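Local coordinates for fructose-bisphosphate aldolase class I (Thermoproteus tenax, PDB 1W8S), which is a class I aldolase of the DeoC/LacD family, built on a TIM-barrel fold, at residues A94-V102 and I130-L139; Y45-F55 and V234-R245. The protein carries 2 engineered substitutions. All blocks are in the same frame, centred on the assembly; numbering follows the deposited sequence.

Interaction 1 of 2, residues A94-V102 and I130-L139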
loop_
_atom_site.group_PDB
_atom_site.type_symbol
_atom_site.label_atom_id
_atom_site.label_comp_id
_atom_site.label_asym_id
_atom_site.label_seq_id
_atom_site.Cartn_x
_atom_site.Cartn_y
_atom_site.Cartn_z
ATOM N N ALA E 94 -8.520 -10.649 -3.512
ATOM C CA ALA E 94 -8.286 -12.073 -3.560
ATOM C C ALA E 94 -8.046 -12.622 -2.185
ATOM O O ALA E 94 -7.302 -12.040 -1.393
ATOM C CB ALA E 94 -7.074 -12.383 -4.461
ATOM N N ASN E 95 -8.704 -13.727 -1.874
ATOM C CA ASN E 95 -8.428 -14.475 -0.648
ATOM C C ASN E 95 -7.740 -15.807 -0.949
ATOM O O ASN E 95 -7.551 -16.645 -0.044
ATOM C CB ASN E 95 -9.714 -14.731 0.157
ATOM C CG ASN E 95 -10.746 -15.468 -0.616
ATOM O OD1 ASN E 95 -10.578 -16.647 -0.926
ATOM N ND2 ASN E 95 -11.839 -14.789 -0.936
ATOM N N CYS E 96 -7.402 -16.004 -2.213
ATOM C CA CYS E 96 -6.825 -17.243 -2.751
ATOM C C CYS E 96 -5.985 -16.899 -3.951
ATOM O O CYS E 96 -6.340 -15.972 -4.696
ATOM C CB CYS E 96 -7.948 -18.182 -3.191
ATOM S SG CYS E 96 -7.468 -19.888 -3.566
ATOM N N SER E 97 -4.910 -17.662 -4.168
ATOM C CA SER E 97 -4.061 -17.542 -5.359
ATOM C C SER E 97 -4.500 -18.523 -6.408
ATOM O O SER E 97 -5.196 -19.524 -6.106
ATOM C CB SER E 97 -2.608 -17.840 -5.036
ATOM O OG SER E 97 -2.411 -19.134 -4.529
ATOM N N VAL E 98 -4.091 -18.273 -7.641
ATOM C CA VAL E 98 -4.328 -19.215 -8.715
ATOM C C VAL E 98 -3.627 -20.521 -8.425
ATOM O O VAL E 98 -4.167 -21.579 -8.702
ATOM C CB VAL E 98 -3.832 -18.636 -10.050
ATOM C CG1 VAL E 98 -3.811 -19.687 -11.136
ATOM C CG2 VAL E 98 -4.701 -17.434 -10.427
ATOM N N GLU E 99 -2.413 -20.472 -7.882
ATOM C CA GLU E 99 -1.687 -21.725 -7.606
ATOM C C GLU E 99 -2.496 -22.604 -6.616
ATOM O O GLU E 99 -2.598 -23.828 -6.774
ATOM C CB GLU E 99 -0.276 -21.429 -7.071
ATOM C CG GLU E 99 0.474 -22.675 -6.623
ATOM C CD GLU E 99 1.924 -22.441 -6.183
ATOM O OE1 GLU E 99 2.508 -21.408 -6.519
ATOM O OE2 GLU E 99 2.464 -23.358 -5.563
ATOM N N GLU E 100 -3.077 -21.977 -5.591
ATOM C CA GLU E 100 -3.848 -22.724 -4.610
ATOM C C GLU E 100 -5.128 -23.268 -5.250
ATOM O O GLU E 100 -5.565 -24.367 -4.922
ATOM C CB GLU E 100 -4.203 -21.864 -3.413
ATOM C CG GLU E 100 -3.024 -21.529 -2.532
ATOM C CD GLU E 100 -3.327 -20.417 -1.572
ATOM O OE1 GLU E 100 -3.423 -19.268 -2.028
ATOM O OE2 GLU E 100 -3.506 -20.704 -0.376
ATOM N N ALA E 101 -5.719 -22.504 -6.160
ATOM C CA ALA E 101 -6.903 -22.959 -6.916
ATOM C C ALA E 101 -6.633 -24.248 -7.700
ATOM O O ALA E 101 -7.461 -25.170 -7.729
ATOM C CB ALA E 101 -7.385 -21.871 -7.832
ATOM N N VAL E 102 -5.471 -24.292 -8.350
ATOM C CA VAL E 102 -5.027 -25.473 -9.014
ATOM C C VAL E 102 -4.976 -26.641 -8.046
ATOM O O VAL E 102 -5.543 -27.706 -8.336
ATOM C CB VAL E 102 -3.669 -25.257 -9.683
ATOM C CG1 VAL E 102 -3.091 -26.580 -10.152
ATOM C CG2 VAL E 102 -3.869 -24.302 -10.870
ATOM N N ILE E 130 -3.367 -11.877 -11.179
ATOM C CA ILE E 130 -4.161 -13.077 -11.302
ATOM C C ILE E 130 -4.187 -13.562 -12.777
ATOM O O ILE E 130 -3.991 -14.748 -13.056
ATOM C CB ILE E 130 -5.538 -12.824 -10.758
ATOM C CG1 ILE E 130 -5.492 -12.783 -9.212
ATOM C CG2 ILE E 130 -6.517 -13.841 -11.292
ATOM C CD1 ILE E 130 -6.641 -12.123 -8.704
ATOM N N LYS E 131 -4.362 -12.638 -13.710
ATOM C CA LYS E 131 -4.274 -12.934 -15.145
ATOM C C LYS E 131 -2.918 -13.574 -15.544
ATOM O O LYS E 131 -2.882 -14.621 -16.191
ATOM C CB LYS E 131 -4.523 -11.655 -15.952
ATOM C CG LYS E 131 -4.305 -11.763 -17.475
ATOM C CD LYS E 131 -5.119 -12.839 -18.143
ATOM C CE LYS E 131 -4.875 -12.832 -19.684
ATOM N NZ LYS E 131 -5.689 -13.858 -20.456
ATOM N N ARG E 132 -1.819 -13.000 -15.087
ATOM C CA ARG E 132 -0.486 -13.556 -15.373
ATOM C C ARG E 132 -0.367 -14.997 -14.802
ATOM O O ARG E 132 0.200 -15.876 -15.440
ATOM C CB ARG E 132 0.577 -12.660 -14.749
ATOM C CG ARG E 132 2.018 -13.058 -14.991
ATOM C CD ARG E 132 2.968 -12.005 -14.430
ATOM N NE ARG E 132 4.221 -11.961 -15.175
ATOM C CZ ARG E 132 5.137 -10.984 -15.054
ATOM N NH1 ARG E 132 4.967 -9.990 -14.188
ATOM N NH2 ARG E 132 6.240 -11.039 -15.761
ATOM N N ASP E 133 -0.915 -15.204 -13.623
ATOM C CA ASP E 133 -0.869 -16.522 -12.989
ATOM C C ASP E 133 -1.798 -17.508 -13.710
ATOM O O ASP E 133 -1.462 -18.673 -13.867
ATOM C CB ASP E 133 -1.258 -16.420 -11.535
ATOM C CG ASP E 133 -0.111 -16.087 -10.630
ATOM O OD1 ASP E 133 1.068 -16.163 -11.062
ATOM O OD2 ASP E 133 -0.332 -15.834 -9.419
ATOM N N ALA E 134 -2.948 -17.048 -14.183
ATOM C CA ALA E 134 -3.867 -17.897 -14.976
ATOM C C ALA E 134 -3.197 -18.457 -16.233
ATOM O O ALA E 134 -3.338 -19.641 -16.556
ATOM C CB ALA E 134 -5.154 -17.140 -15.331
ATOM N N VAL E 135 -2.445 -17.596 -16.923
ATOM C CA VAL E 135 -1.706 -17.980 -18.118
ATOM C C VAL E 135 -0.617 -18.966 -17.739
ATOM O O VAL E 135 -0.425 -19.971 -18.417
ATOM C CB VAL E 135 -1.125 -16.726 -18.844
ATOM C CG1 VAL E 135 -0.150 -17.113 -19.965
ATOM C CG2 VAL E 135 -2.265 -15.863 -19.368
ATOM N N LYS E 136 0.083 -18.711 -16.644
ATOM C CA LYS E 136 1.192 -19.569 -16.220
ATOM C C LYS E 136 0.700 -21.002 -15.900
ATOM O O LYS E 136 1.361 -21.992 -16.224
ATOM C CB LYS E 136 1.847 -18.955 -14.972
ATOM C CG LYS E 136 2.837 -19.832 -14.242
ATOM C CD LYS E 136 3.516 -18.982 -13.121
ATOM C CE LYS E 136 4.331 -19.809 -12.179
ATOM N NZ LYS E 136 4.891 -19.028 -11.039
ATOM N N PHE E 137 -0.422 -21.079 -15.195
ATOM C CA PHE E 137 -0.996 -22.360 -14.747
ATOM C C PHE E 137 -2.001 -22.937 -15.762
ATOM O O PHE E 137 -2.555 -24.002 -15.524
ATOM C CB PHE E 137 -1.635 -22.175 -13.371
ATOM C CG PHE E 137 -0.617 -22.067 -12.244
ATOM C CD1 PHE E 137 -0.075 -23.212 -11.702
ATOM C CD2 PHE E 137 -0.174 -20.823 -11.758
ATOM C CE1 PHE E 137 0.857 -23.129 -10.684
ATOM C CE2 PHE E 137 0.768 -20.736 -10.743
ATOM C CZ PHE E 137 1.294 -21.896 -10.206
ATOM N N ASP E 138 -2.188 -22.246 -16.890
ATOM C CA ASP E 138 -3.126 -22.652 -17.969
ATOM C C ASP E 138 -4.530 -22.928 -17.405
ATOM O O ASP E 138 -5.132 -23.956 -17.710
ATOM C CB ASP E 138 -2.558 -23.889 -18.698
ATOM C CG ASP E 138 -3.028 -23.999 -20.149
ATOM O OD1 ASP E 138 -2.966 -23.004 -20.917
ATOM O OD2 ASP E 138 -3.479 -25.061 -20.596
ATOM N N LEU E 139 -5.020 -22.024 -16.559
ATOM C CA LEU E 139 -6.388 -22.044 -16.035
ATOM C C LEU E 139 -7.124 -20.854 -16.643
ATOM O O LEU E 139 -6.668 -19.730 -16.456
ATOM C CB LEU E 139 -6.353 -21.883 -14.514
ATOM C CG LEU E 139 -7.033 -22.948 -13.670
ATOM C CD1 LEU E 139 -6.657 -24.330 -14.123
ATOM C CD2 LEU E 139 -6.742 -22.748 -12.208
HETATM O O HOH W 1 -2.873 -15.653 -8.119
HETATM O O HOH W 2 -0.665 -18.161 -7.867
#

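Interaction 2 of 2, residues Y45-F55 and V234-R245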
loop_
_atom_site.group_PDB
_atom_site.type_symbol
_atom_site.label_atom_id
_atom_site.label_comp_id
_atom_site.label_asym_id
_atom_site.label_seq_id
_atom_site.Cartn_x
_atom_site.Cartn_y
_atom_site.Cartn_z
ATOM N N TYR E 45 -25.401 -30.663 -1.153
ATOM C CA TYR E 45 -26.656 -30.560 -1.892
ATOM C C TYR E 45 -26.443 -29.818 -3.209
ATOM O O TYR E 45 -26.948 -30.220 -4.235
ATOM C CB TYR E 45 -27.690 -29.835 -1.032
ATOM C CG TYR E 45 -28.915 -29.376 -1.756
ATOM C CD1 TYR E 45 -29.989 -30.249 -1.988
ATOM C CD2 TYR E 45 -29.017 -28.078 -2.195
ATOM C CE1 TYR E 45 -31.121 -29.802 -2.647
ATOM C CE2 TYR E 45 -30.127 -27.630 -2.852
ATOM C CZ TYR E 45 -31.174 -28.486 -3.089
ATOM O OH TYR E 45 -32.278 -27.980 -3.738
ATOM N N ILE E 46 -25.683 -28.731 -3.161
ATOM C CA ILE E 46 -25.357 -27.954 -4.362
ATOM C C ILE E 46 -24.609 -28.782 -5.436
ATOM O O ILE E 46 -24.897 -28.672 -6.634
ATOM C CB ILE E 46 -24.541 -26.719 -3.985
ATOM C CG1 ILE E 46 -25.351 -25.795 -3.062
ATOM C CG2 ILE E 46 -24.073 -25.965 -5.230
ATOM C CD1 ILE E 46 -26.608 -25.224 -3.680
ATOM N N LEU E 47 -23.659 -29.598 -5.006
ATOM C CA LEU E 47 -22.956 -30.488 -5.937
ATOM C C LEU E 47 -23.872 -31.538 -6.556
ATOM O O LEU E 47 -23.788 -31.819 -7.752
ATOM C CB LEU E 47 -21.782 -31.181 -5.231
ATOM C CG LEU E 47 -20.570 -30.299 -4.972
ATOM C CD1 LEU E 47 -19.673 -30.964 -3.978
ATOM C CD2 LEU E 47 -19.787 -30.012 -6.256
ATOM N N ARG E 48 -24.743 -32.129 -5.744
ATOM C CA ARG E 48 -25.663 -33.156 -6.228
ATOM C C ARG E 48 -26.626 -32.549 -7.233
ATOM O O ARG E 48 -26.953 -33.159 -8.248
ATOM C CB ARG E 48 -26.467 -33.758 -5.074
ATOM C CG ARG E 48 -25.727 -34.792 -4.222
ATOM C CD ARG E 48 -26.672 -35.710 -3.418
ATOM N NE ARG E 48 -27.656 -34.932 -2.649
ATOM C CZ ARG E 48 -27.442 -34.387 -1.446
ATOM N NH1 ARG E 48 -26.273 -34.522 -0.819
ATOM N NH2 ARG E 48 -28.409 -33.688 -0.863
ATOM N N LEU E 49 -27.088 -31.345 -6.928
ATOM C CA LEU E 49 -27.957 -30.579 -7.807
ATOM C C LEU E 49 -27.307 -30.293 -9.172
ATOM O O LEU E 49 -27.918 -30.530 -10.202
ATOM C CB LEU E 49 -28.326 -29.282 -7.096
ATOM C CG LEU E 49 -29.395 -28.400 -7.719
ATOM C CD1 LEU E 49 -30.726 -29.165 -7.906
ATOM C CD2 LEU E 49 -29.600 -27.158 -6.847
ATOM N N ALA E 50 -26.069 -29.796 -9.181
ATOM C CA ALA E 50 -25.360 -29.530 -10.441
ATOM C C ALA E 50 -25.161 -30.788 -11.265
ATOM O O ALA E 50 -25.341 -30.769 -12.453
ATOM C CB ALA E 50 -23.998 -28.837 -10.188
ATOM N N ARG E 51 -24.796 -31.883 -10.608
ATOM C CA ARG E 51 -24.692 -33.196 -11.238
ATOM C C ARG E 51 -26.036 -33.664 -11.816
ATOM O O ARG E 51 -26.182 -33.886 -13.024
ATOM C CB ARG E 51 -24.251 -34.217 -10.181
ATOM C CG ARG E 51 -22.839 -34.790 -10.326
ATOM C CD ARG E 51 -22.472 -35.930 -9.299
ATOM N NE ARG E 51 -23.482 -36.236 -8.254
ATOM C CZ ARG E 51 -24.609 -36.951 -8.444
ATOM N NH1 ARG E 51 -24.923 -37.416 -9.650
ATOM N NH2 ARG E 51 -25.445 -37.191 -7.424
ATOM N N ASP E 52 -27.022 -33.824 -10.935
ATOM C CA ASP E 52 -28.339 -34.341 -11.301
ATOM C C ASP E 52 -29.014 -33.536 -12.401
ATOM O O ASP E 52 -29.766 -34.092 -13.196
ATOM C CB ASP E 52 -29.273 -34.371 -10.091
ATOM C CG ASP E 52 -28.853 -35.390 -9.029
ATOM O OD1 ASP E 52 -27.924 -36.194 -9.279
ATOM O OD2 ASP E 52 -29.406 -35.434 -7.904
ATOM N N ALA E 53 -28.758 -32.228 -12.450
ATOM C CA ALA E 53 -29.373 -31.377 -13.454
ATOM C C ALA E 53 -28.556 -31.358 -14.759
ATOM O O ALA E 53 -29.043 -30.903 -15.788
ATOM C CB ALA E 53 -29.553 -29.988 -12.926
ATOM N N GLY E 54 -27.329 -31.856 -14.706
ATOM C CA GLY E 54 -26.471 -31.979 -15.874
ATOM C C GLY E 54 -25.756 -30.693 -16.217
ATOM O O GLY E 54 -25.410 -30.478 -17.360
ATOM N N PHE E 55 -25.515 -29.844 -15.218
ATOM C CA PHE E 55 -24.839 -28.554 -15.428
ATOM C C PHE E 55 -23.337 -28.720 -15.681
ATOM O O PHE E 55 -22.749 -29.785 -15.425
ATOM C CB PHE E 55 -25.088 -27.618 -14.221
ATOM C CG PHE E 55 -26.528 -27.108 -14.100
ATOM C CD1 PHE E 55 -27.482 -27.334 -15.101
ATOM C CD2 PHE E 55 -26.919 -26.393 -12.987
ATOM C CE1 PHE E 55 -28.778 -26.843 -14.972
ATOM C CE2 PHE E 55 -28.224 -25.913 -12.853
ATOM C CZ PHE E 55 -29.146 -26.144 -13.850
ATOM N N VAL E 234 -32.050 -20.959 -9.250
ATOM C CA VAL E 234 -32.107 -22.401 -9.082
ATOM C C VAL E 234 -32.245 -22.777 -7.592
ATOM O O VAL E 234 -33.264 -23.308 -7.196
ATOM C CB VAL E 234 -30.910 -23.117 -9.766
ATOM C CG1 VAL E 234 -30.893 -24.612 -9.452
ATOM C CG2 VAL E 234 -31.002 -22.926 -11.281
ATOM N N TRP E 235 -31.240 -22.510 -6.761
ATOM C CA TRP E 235 -31.251 -23.109 -5.410
ATOM C C TRP E 235 -32.061 -22.398 -4.341
ATOM O O TRP E 235 -32.241 -22.957 -3.257
ATOM C CB TRP E 235 -29.849 -23.463 -4.906
ATOM C CG TRP E 235 -28.854 -22.402 -4.999
ATOM C CD1 TRP E 235 -27.783 -22.351 -5.834
ATOM C CD2 TRP E 235 -28.790 -21.227 -4.196
ATOM N NE1 TRP E 235 -27.057 -21.203 -5.611
ATOM C CE2 TRP E 235 -27.653 -20.500 -4.602
ATOM C CE3 TRP E 235 -29.587 -20.698 -3.178
ATOM C CZ2 TRP E 235 -27.317 -19.281 -4.051
ATOM C CZ3 TRP E 235 -29.212 -19.495 -2.606
ATOM C CH2 TRP E 235 -28.117 -18.802 -3.054
ATOM N N GLN E 236 -32.588 -21.207 -4.625
ATOM C CA GLN E 236 -33.597 -20.620 -3.722
ATOM C C GLN E 236 -35.004 -21.178 -3.969
ATOM O O GLN E 236 -35.937 -20.791 -3.262
ATOM C CB GLN E 236 -33.669 -19.090 -3.816
ATOM C CG GLN E 236 -32.605 -18.357 -3.037
ATOM C CD GLN E 236 -32.926 -16.865 -2.835
ATOM O OE1 GLN E 236 -33.283 -16.156 -3.780
ATOM N NE2 GLN E 236 -32.772 -16.399 -1.604
ATOM N N ARG E 237 -35.162 -22.048 -4.975
ATOM C CA ARG E 237 -36.444 -22.711 -5.243
ATOM C C ARG E 237 -36.532 -24.070 -4.564
ATOM O O ARG E 237 -35.592 -24.841 -4.594
ATOM C CB ARG E 237 -36.654 -22.882 -6.741
ATOM C CG ARG E 237 -36.566 -21.584 -7.475
ATOM C CD ARG E 237 -36.822 -21.692 -8.957
ATOM N NE ARG E 237 -36.766 -20.375 -9.607
ATOM C CZ ARG E 237 -37.688 -19.441 -9.460
ATOM N NH1 ARG E 237 -38.749 -19.666 -8.707
ATOM N NH2 ARG E 237 -37.553 -18.263 -10.072
ATOM N N ARG E 238 -37.678 -24.362 -3.954
ATOM C CA ARG E 238 -37.901 -25.673 -3.346
ATOM C C ARG E 238 -38.010 -26.761 -4.418
ATOM O O ARG E 238 -37.709 -27.926 -4.142
ATOM C CB ARG E 238 -39.145 -25.661 -2.463
ATOM C CG ARG E 238 -38.919 -25.012 -1.089
ATOM C CD ARG E 238 -40.223 -24.519 -0.442
ATOM N NE ARG E 238 -40.950 -23.646 -1.374
ATOM C CZ ARG E 238 -42.278 -23.521 -1.469
ATOM N NH1 ARG E 238 -43.103 -24.197 -0.658
ATOM N NH2 ARG E 238 -42.782 -22.691 -2.386
ATOM N N ASP E 239 -38.414 -26.367 -5.632
ATOM C CA ASP E 239 -38.378 -27.262 -6.803
ATOM C C ASP E 239 -37.086 -27.058 -7.624
ATOM O O ASP E 239 -37.111 -27.028 -8.864
ATOM C CB ASP E 239 -39.651 -27.095 -7.675
ATOM C CG ASP E 239 -39.718 -25.733 -8.407
ATOM O OD1 ASP E 239 -39.234 -24.717 -7.854
ATOM O OD2 ASP E 239 -40.250 -25.586 -9.537
ATOM N N ALA E 240 -35.959 -26.931 -6.917
ATOM C CA ALA E 240 -34.676 -26.568 -7.550
ATOM C C ALA E 240 -34.331 -27.494 -8.712
ATOM O O ALA E 240 -34.039 -27.023 -9.801
ATOM C CB ALA E 240 -33.544 -26.567 -6.531
ATOM N N LEU E 241 -34.396 -28.803 -8.482
ATOM C CA LEU E 241 -33.974 -29.767 -9.495
ATOM C C LEU E 241 -34.882 -29.763 -10.724
ATOM O O LEU E 241 -34.374 -29.747 -11.847
ATOM C CB LEU E 241 -33.857 -31.156 -8.908
ATOM C CG LEU E 241 -33.491 -32.240 -9.921
ATOM C CD1 LEU E 241 -32.135 -31.979 -10.577
ATOM C CD2 LEU E 241 -33.537 -33.582 -9.228
ATOM N N LYS E 242 -36.202 -29.751 -10.521
ATOM C CA LYS E 242 -37.164 -29.677 -11.632
ATOM C C LYS E 242 -36.892 -28.463 -12.518
ATOM O O LYS E 242 -36.777 -28.577 -13.733
ATOM C CB LYS E 242 -38.608 -29.621 -11.108
ATOM C CG LYS E 242 -39.691 -29.702 -12.201
ATOM C CD LYS E 242 -41.120 -29.698 -11.623
ATOM C CE LYS E 242 -42.163 -29.962 -12.713
ATOM N NZ LYS E 242 -42.731 -31.348 -12.640
ATOM N N PHE E 243 -36.743 -27.305 -11.887
ATOM C CA PHE E 243 -36.498 -26.083 -12.625
ATOM C C PHE E 243 -35.120 -26.064 -13.273
ATOM O O PHE E 243 -34.965 -25.585 -14.393
ATOM C CB PHE E 243 -36.693 -24.862 -11.736
ATOM C CG PHE E 243 -36.640 -23.577 -12.486
ATOM C CD1 PHE E 243 -37.466 -23.367 -13.589
ATOM C CD2 PHE E 243 -35.764 -22.584 -12.117
ATOM C CE1 PHE E 243 -37.404 -22.189 -14.291
ATOM C CE2 PHE E 243 -35.710 -21.402 -12.813
ATOM C CZ PHE E 243 -36.535 -21.208 -13.904
ATOM N N ALA E 244 -34.125 -26.612 -12.589
ATOM C CA ALA E 244 -32.766 -26.707 -13.137
ATOM C C ALA E 244 -32.769 -27.530 -14.431
ATOM O O ALA E 244 -32.194 -27.130 -15.428
ATOM C CB ALA E 244 -31.817 -27.320 -12.114
ATOM N N ARG E 245 -33.466 -28.649 -14.417
ATOM C CA ARG E 245 -33.593 -29.487 -15.616
ATOM C C ARG E 245 -34.337 -28.754 -16.743
ATOM O O ARG E 245 -33.991 -28.905 -17.904
ATOM C CB ARG E 245 -34.290 -30.803 -15.280
ATOM C CG ARG E 245 -33.509 -31.677 -14.283
ATOM C CD ARG E 245 -33.556 -33.163 -14.561
ATOM N NE ARG E 245 -33.945 -33.972 -13.402
ATOM C CZ ARG E 245 -33.240 -34.985 -12.861
ATOM N NH1 ARG E 245 -32.050 -35.344 -13.322
ATOM N NH2 ARG E 245 -33.742 -35.648 -11.826
#

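Interaction 1 of 2, residues A94-V102 and I130-L139
V98 sends CG1 away from its backbone N (chi1 169°), while F137 swings its ring away from its own carbonyl carbon (chi1 -75°). As a result V98 CG1 comes within 3.9 Å of F137 CD2, an oblique approach to the ring. V98 is a knob in a hole formed by I130, D133, A134 and F137; its CB lies 3.7 Å from D133 CB. Over one face of the F137 ring stands E99 CA, 4.2 Å from the centroid and 18° off the normal, a CH-pi contact. V102 CG2 extends the apolar row, touching L139 CD2 at 3.5 Å. No direct hydrogen bond crosses. Instead, D133 OD2 accepts from two waters, at 2.9 Å and 2.8 Å, which in turn accept from V98 N and E99 N respectively, so one carboxylate oxygen reaches two N-H groups of the helix's first turn. A capping box fixes that turn: S97 OG accepts from E100 N, and E100 OE1 accepts from both S97 N and S97 OG; the S97 OG to E100 OE1 bond, 2.7 Å, meets the anti lone pair of E100 OE1. Outside this contact, E99 OE1 is salt-bridged to R132 NH1 of a neighbouring subunit. With V98 and I130 both resting on L79 of strand 75-81, this is the packing of successive outer helices on a TIM barrel.

Interaction 2 of 2, residues Y45-F55 and V234-R245
At 2.8 Å, the hydrogen bond from A244 N to A240 O links two alanines one turn apart, each CB directed at 45-55. A244 CB meets A53 CB at 3.6 Å and touches F55 CZ at 3.4 Å, approaching that ring obliquely. One turn back, A240 CB is met by Y45 OH, itself hydrogen-bonded to N37. L49 divides its branches: with CG anti to its N (chi1 -171°), CD2 lies 4.0 Å from A240 CB and near V234 CG1, while CD1 reaches L241 CA at 3.7 Å. The axes of helix segments 45-53 and 240-245 approach to 9.4 Å, with a crossing angle of -38°. In the TIM barrel, helix 43-53 leads into strand 57-60 and helix 240-253 follows the final strand, 227-230; the contact therefore spans the seam where strands 18-22 and 227-230 pair, and I46, F55 and V234 touch strand 18-22. L241 CD1 lies over the centre of one face of the R245 guanidinium and packs on D52 CB at 3.8 Å. The I46 and W235 side chains cross obliquely, I46 CD1 coming to 3.8 Å from W235 CD1; the indole N-H is bonded to A22 O, and H25 and F34 meet the ring edge-to-face.

Overall arrangement
The two contacts belong to different sectors of one barrel, their centres 29 Å apart and their nearest atoms about 13 Å, without touching. Interaction 1 is nested within the loop that interaction 2 closes: along the chain come 45-55, then 94-102 and 130-139, and finally 234-245. Interaction 1 packs neighbouring helices, 98-103 and 120-137, outside strands 75-81 and 108-113. Interaction 2 instead pairs the early helix 43-53 with the C-terminal helix 240-253, next to where strands 18-22 and 227-230 close the barrel. Interaction 1 lies within reach of two other subunits; interaction 2 touches none, but the W235 side chain lies about 5 Å from the bound 1,6-di-O-phosphono-beta-D-fructofuranose.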